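Local coordinates for protein Pcdhgc3 (Mus musculus, PDB 4ZI8) that probably acts as a calcium-dependent cell-adhesion protein, here its first three extracellular cadherin domains, and may help establish specific neuronal connections in the brain, at residues B[120-125]-B[212-217]; B[161-166]-B[205-210]. All blocks are in the same frame, centred on the assembly; numbering follows the deposited sequence.

Interaction 1 (B[120-125]-B[212-217]). With CA (calcium ion), chain O; CA (calcium ion), chain P; CA (calcium ion), chain N.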
loop_
_atom_site.group_PDB
_atom_site.type_symbol
_atom_site.label_atom_id
_atom_site.label_comp_id
_atom_site.label_asym_id
_atom_site.label_seq_id
_atom_site.Cartn_x
_atom_site.Cartn_y
_atom_site.Cartn_z
ATOM N N ASP B 120 16.721 -3.753 -35.783
ATOM C CA ASP B 120 17.570 -2.581 -35.583
ATOM C C ASP B 120 17.153 -1.725 -34.386
ATOM O O ASP B 120 17.728 -0.647 -34.175
ATOM C CB ASP B 120 17.608 -1.704 -36.851
ATOM C CG ASP B 120 16.221 -1.404 -37.440
ATOM O OD1 ASP B 120 15.223 -2.047 -37.059
ATOM O OD2 ASP B 120 16.131 -0.553 -38.371
ATOM N N ASN B 121 16.214 -2.199 -33.567
ATOM C CA ASN B 121 15.882 -1.464 -32.325
ATOM C C ASN B 121 15.923 -2.302 -31.040
ATOM O O ASN B 121 15.420 -3.461 -31.001
ATOM C CB ASN B 121 14.492 -0.835 -32.456
ATOM C CG ASN B 121 14.403 0.176 -33.589
ATOM O OD1 ASN B 121 14.620 1.381 -33.380
ATOM N ND2 ASN B 121 14.079 -0.302 -34.802
ATOM N N ASN B 122 16.530 -1.717 -30.009
ATOM C CA ASN B 122 16.383 -2.170 -28.614
ATOM C C ASN B 122 14.979 -1.917 -28.127
ATOM O O ASN B 122 14.344 -0.969 -28.573
ATOM C CB ASN B 122 17.316 -1.418 -27.669
ATOM C CG ASN B 122 18.765 -1.574 -28.005
ATOM O OD1 ASN B 122 19.204 -2.618 -28.456
ATOM N ND2 ASN B 122 19.542 -0.525 -27.734
ATOM N N PRO B 123 14.509 -2.705 -27.147
ATOM C CA PRO B 123 13.348 -2.196 -26.415
ATOM C C PRO B 123 13.752 -0.898 -25.732
ATOM O O PRO B 123 14.953 -0.694 -25.592
ATOM C CB PRO B 123 13.044 -3.309 -25.392
ATOM C CG PRO B 123 13.693 -4.538 -25.939
ATOM C CD PRO B 123 14.879 -4.071 -26.764
ATOM N N SER B 124 12.817 -0.014 -25.390
ATOM C CA SER B 124 13.148 1.114 -24.540
ATOM C C SER B 124 12.065 1.331 -23.494
ATOM O O SER B 124 10.900 1.000 -23.697
ATOM C CB SER B 124 13.345 2.400 -25.348
ATOM O OG SER B 124 12.131 2.815 -25.934
ATOM N N PHE B 125 12.478 1.870 -22.361
ATOM C CA PHE B 125 11.555 2.258 -21.290
ATOM C C PHE B 125 11.278 3.738 -21.372
ATOM O O PHE B 125 12.152 4.505 -21.733
ATOM C CB PHE B 125 12.147 1.936 -19.931
ATOM C CG PHE B 125 12.174 0.483 -19.597
ATOM C CD1 PHE B 125 11.053 -0.143 -19.109
ATOM C CD2 PHE B 125 13.333 -0.245 -19.734
ATOM C CE1 PHE B 125 11.085 -1.466 -18.768
ATOM C CE2 PHE B 125 13.374 -1.573 -19.393
ATOM C CZ PHE B 125 12.257 -2.187 -18.903
ATOM N N PRO B 212 21.298 -11.913 -31.542
ATOM C CA PRO B 212 21.003 -12.007 -30.115
ATOM C C PRO B 212 19.830 -11.141 -29.718
ATOM O O PRO B 212 19.391 -10.279 -30.488
ATOM C CB PRO B 212 22.270 -11.479 -29.462
ATOM C CG PRO B 212 22.750 -10.448 -30.445
ATOM C CD PRO B 212 22.422 -10.998 -31.808
ATOM N N ALA B 213 19.330 -11.373 -28.515
ATOM C CA ALA B 213 18.253 -10.575 -27.990
ATOM C C ALA B 213 18.806 -9.187 -27.697
ATOM O O ALA B 213 19.883 -9.066 -27.105
ATOM C CB ALA B 213 17.690 -11.210 -26.724
ATOM N N ARG B 214 18.085 -8.145 -28.082
ATOM C CA ARG B 214 18.470 -6.804 -27.709
ATOM C C ARG B 214 17.715 -6.469 -26.450
ATOM O O ARG B 214 16.666 -7.030 -26.200
ATOM C CB ARG B 214 18.156 -5.803 -28.816
ATOM C CG ARG B 214 18.847 -6.203 -30.132
ATOM C CD ARG B 214 18.599 -5.215 -31.276
ATOM N NE ARG B 214 19.224 -3.958 -30.933
ATOM C CZ ARG B 214 19.791 -3.133 -31.798
ATOM N NH1 ARG B 214 20.320 -2.018 -31.323
ATOM N NH2 ARG B 214 19.817 -3.408 -33.109
ATOM N N SER B 215 18.231 -5.544 -25.673
ATOM C CA SER B 215 17.638 -5.309 -24.366
ATOM C C SER B 215 17.691 -3.856 -23.931
ATOM O O SER B 215 18.407 -3.038 -24.497
ATOM C CB SER B 215 18.331 -6.191 -23.332
ATOM O OG SER B 215 19.722 -5.894 -23.232
ATOM N N ALA B 216 16.889 -3.537 -22.915
ATOM C CA ALA B 216 16.952 -2.271 -22.211
ATOM C C ALA B 216 16.864 -2.609 -20.720
ATOM O O ALA B 216 16.327 -3.655 -20.356
ATOM C CB ALA B 216 15.806 -1.342 -22.623
ATOM N N THR B 217 17.355 -1.707 -19.880
ATOM C CA THR B 217 17.265 -1.882 -18.438
ATOM C C THR B 217 16.538 -0.738 -17.761
ATOM O O THR B 217 16.579 0.427 -18.209
ATOM C CB THR B 217 18.644 -2.015 -17.814
ATOM O OG1 THR B 217 19.468 -0.944 -18.278
ATOM C CG2 THR B 217 19.273 -3.324 -18.220
HETATM CA CA CA O . 13.118 -2.884 -37.558
HETATM CA CA CA P . 14.367 0.695 -38.908
HETATM CA CA CA N . 13.888 -5.114 -31.419
HETATM O O HOH W 1 15.026 1.994 -36.987
HETATM O O HOH W 2 21.087 -4.417 -26.936
#
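Arg214 meets Asn122 side-on: NE donates to Asn122 OD1 at 2.8 Å in a fairly straight bond (160°), and NH1 to the same oxygen at 3.1 Å, more bent. OD1 lies in the guanidinium plane, whereas both donors come to it from one face of the amide, out of the carbonyl plane; the two flat groups are turned 65° apart. A bend at chi3 (66°) swings the guanidinium along the calcium-binding linker, where one of its faces covers the backbone from Asp120 to Asn122. Water 2 also donates to OD1 and is weakly held by Ser215 N. Further along the packing is apolar, Pro123 CB lying 4.4 Å and Phe125 CD2 4.0 Å from Ala216 CB, with Ala216 O at the ring edge; Pro123 CD touches Arg214 O, and Ala216 CB touches Pro123 O. Three calcium ions are bound from the same linker, through Asp120 OD1, Asp120 OD2 and, at 2.3 Å, Asn121 O. With an alanine at Arg214 both donors and the backbone packing are gone, and the Asn122 amide would probably be freer to turn. The chemistry thus ties the cation-binding linker between two cadherin domains to the start of the second domain's strand 215-225.

Interaction 2 (B[161-166]-B[205-210]). With CA (calcium ion), chain N.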
loop_
_atom_site.group_PDB
_atom_site.type_symbol
_atom_site.label_atom_id
_atom_site.label_comp_id
_atom_site.label_asym_id
_atom_site.label_seq_id
_atom_site.Cartn_x
_atom_site.Cartn_y
_atom_site.Cartn_z
ATOM N N THR B 161 10.147 -10.626 -23.641
ATOM C CA THR B 161 10.096 -10.986 -22.237
ATOM C C THR B 161 10.843 -9.996 -21.373
ATOM O O THR B 161 11.414 -9.029 -21.890
ATOM C CB THR B 161 10.640 -12.407 -22.010
ATOM O OG1 THR B 161 10.192 -12.866 -20.724
ATOM C CG2 THR B 161 12.159 -12.449 -22.078
ATOM N N TYR B 162 10.774 -10.218 -20.057
ATOM C CA TYR B 162 11.462 -9.394 -19.072
ATOM C C TYR B 162 12.203 -10.300 -18.123
ATOM O O TYR B 162 11.766 -11.434 -17.889
ATOM C CB TYR B 162 10.486 -8.544 -18.257
ATOM C CG TYR B 162 9.725 -7.435 -18.969
ATOM C CD1 TYR B 162 8.473 -7.680 -19.517
ATOM C CD2 TYR B 162 10.224 -6.131 -19.010
ATOM C CE1 TYR B 162 7.743 -6.671 -20.138
ATOM C CE2 TYR B 162 9.494 -5.104 -19.610
ATOM C CZ TYR B 162 8.253 -5.388 -20.177
ATOM O OH TYR B 162 7.509 -4.405 -20.780
ATOM N N GLU B 163 13.318 -9.818 -17.585
ATOM C CA GLU B 163 14.037 -10.544 -16.563
ATOM C C GLU B 163 14.307 -9.586 -15.426
ATOM O O GLU B 163 14.385 -8.367 -15.630
ATOM C CB GLU B 163 15.339 -11.127 -17.091
ATOM C CG GLU B 163 15.105 -12.128 -18.175
ATOM C CD GLU B 163 16.367 -12.787 -18.656
ATOM O OE1 GLU B 163 17.464 -12.233 -18.420
ATOM O OE2 GLU B 163 16.263 -13.875 -19.260
ATOM N N LEU B 164 14.449 -10.149 -14.232
ATOM C CA LEU B 164 14.674 -9.363 -13.034
ATOM C C LEU B 164 15.975 -9.799 -12.381
ATOM O O LEU B 164 16.288 -10.984 -12.320
ATOM C CB LEU B 164 13.499 -9.507 -12.070
ATOM C CG LEU B 164 13.552 -8.646 -10.810
ATOM C CD1 LEU B 164 13.382 -7.154 -11.153
ATOM C CD2 LEU B 164 12.503 -9.145 -9.789
ATOM N N SER B 165 16.754 -8.829 -11.920
ATOM C CA SER B 165 17.978 -9.133 -11.211
ATOM C C SER B 165 17.741 -10.054 -10.002
ATOM O O SER B 165 16.704 -10.004 -9.335
ATOM C CB SER B 165 18.629 -7.832 -10.741
ATOM O OG SER B 165 17.676 -7.088 -10.008
ATOM N N HIS B 166 18.738 -10.870 -9.717
ATOM C CA HIS B 166 18.702 -11.790 -8.613
ATOM C C HIS B 166 18.547 -11.019 -7.299
ATOM O O HIS B 166 19.314 -10.108 -7.008
ATOM C CB HIS B 166 19.973 -12.621 -8.619
ATOM C CG HIS B 166 20.056 -13.619 -7.513
ATOM N ND1 HIS B 166 19.241 -14.729 -7.453
ATOM C CD2 HIS B 166 20.869 -13.686 -6.430
ATOM C CE1 HIS B 166 19.547 -15.435 -6.375
ATOM N NE2 HIS B 166 20.534 -14.825 -5.740
ATOM N N THR B 205 15.120 -5.969 -16.839
ATOM C CA THR B 205 15.634 -6.031 -18.209
ATOM C C THR B 205 14.520 -6.401 -19.182
ATOM O O THR B 205 13.841 -7.398 -18.983
ATOM C CB THR B 205 16.759 -7.035 -18.314
ATOM O OG1 THR B 205 17.846 -6.581 -17.512
ATOM C CG2 THR B 205 17.232 -7.176 -19.761
ATOM N N ALA B 206 14.301 -5.578 -20.203
ATOM C CA ALA B 206 13.372 -5.951 -21.267
ATOM C C ALA B 206 14.160 -6.512 -22.447
ATOM O O ALA B 206 15.196 -5.945 -22.802
ATOM C CB ALA B 206 12.567 -4.775 -21.696
ATOM N N LEU B 207 13.699 -7.633 -23.010
ATOM C CA LEU B 207 14.395 -8.294 -24.128
ATOM C C LEU B 207 13.475 -8.535 -25.323
ATOM O O LEU B 207 12.316 -8.931 -25.165
ATOM C CB LEU B 207 14.965 -9.636 -23.695
ATOM C CG LEU B 207 15.954 -9.595 -22.533
ATOM C CD1 LEU B 207 15.489 -10.570 -21.436
ATOM C CD2 LEU B 207 17.349 -9.954 -22.998
ATOM N N ASP B 208 14.004 -8.338 -26.521
ATOM C CA ASP B 208 13.241 -8.706 -27.692
ATOM C C ASP B 208 13.621 -10.148 -28.034
ATOM O O ASP B 208 14.349 -10.789 -27.279
ATOM C CB ASP B 208 13.454 -7.710 -28.859
ATOM C CG ASP B 208 14.864 -7.725 -29.455
ATOM O OD1 ASP B 208 15.626 -8.703 -29.343
ATOM O OD2 ASP B 208 15.200 -6.710 -30.099
ATOM N N GLY B 209 13.127 -10.687 -29.144
ATOM C CA GLY B 209 13.454 -12.054 -29.487
ATOM C C GLY B 209 14.389 -12.133 -30.683
ATOM O O GLY B 209 14.367 -13.098 -31.449
ATOM N N GLY B 210 15.231 -11.124 -30.851
ATOM C CA GLY B 210 16.236 -11.212 -31.891
ATOM C C GLY B 210 17.309 -12.222 -31.547
ATOM O O GLY B 210 17.317 -12.795 -30.458
HETATM CA CA CA N . 13.888 -5.114 -31.419
HETATM O O HOH W 3 17.665 -7.616 -14.875
#
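Strands 161-164 and 205-208 run antiparallel, their axes 4.7 Å apart at closest approach and 148° apart in direction, with Tyr162 opposite Ala206 as a non-hydrogen-bonded pair between two hydrogen-bonded ones. They are neighbours in one sheet of the second cadherin domain, a Greek-key beta-sandwich. Thr161 and Leu207 exchange two backbone bonds, as do Glu163 and Thr205; in the latter pair Thr205 N reaches Glu163 O at 2.8 Å, almost straight (177°). Tyr162 CA adds a CH···O contact to Thr205 O. Tyr162 and Ala206 share the face that packs into the domain: Tyr162 CE2 meets Ala206 CB at 3.7 Å, while the phenol OH bonds Lys182 O and Ala149 N beyond the pair. On the face of Thr161, Glu163, Thr205 and Leu207, Leu207 CD1 lies across the Glu163 chain, 3.6 Å from CG, and beside Thr161 CG2 at 3.9 Å. Glu163 CG stands anti to the carbonyl carbon (chi1 -63°) and the chain extends from there, so that the methyl also meets the carboxylate carbon CD. Past the strand pairing, Asp208 OD1 accepts from Gly210 N in an Asx turn, while its OD2 binds a calcium ion at 2.5 Å.

How the interactions relate
Interaction 1 lies at the end of the second cadherin domain facing the first, and interaction 2 runs from there into the sheet, their centres about 9 Å apart. Both strands of interaction 2 fall, in sequence, between the two segments of interaction 1: linker 120-125, then strands 159-164, 199-208 and 215-225. The last two are successive neighbours in one sheet and are joined by a probable hydrogen bond from Ala206 N to Ala216 O, 2.8 Å long. A second probable bond links Arg214 N to Asp208 OD1. Asn121 O from interaction 1 and Asp208 OD2 from interaction 2 coordinate the same calcium ion, with Asn119, Asp151, Asp153 and Asn157, so the interdomain linker and the sheet meet at a shared metal.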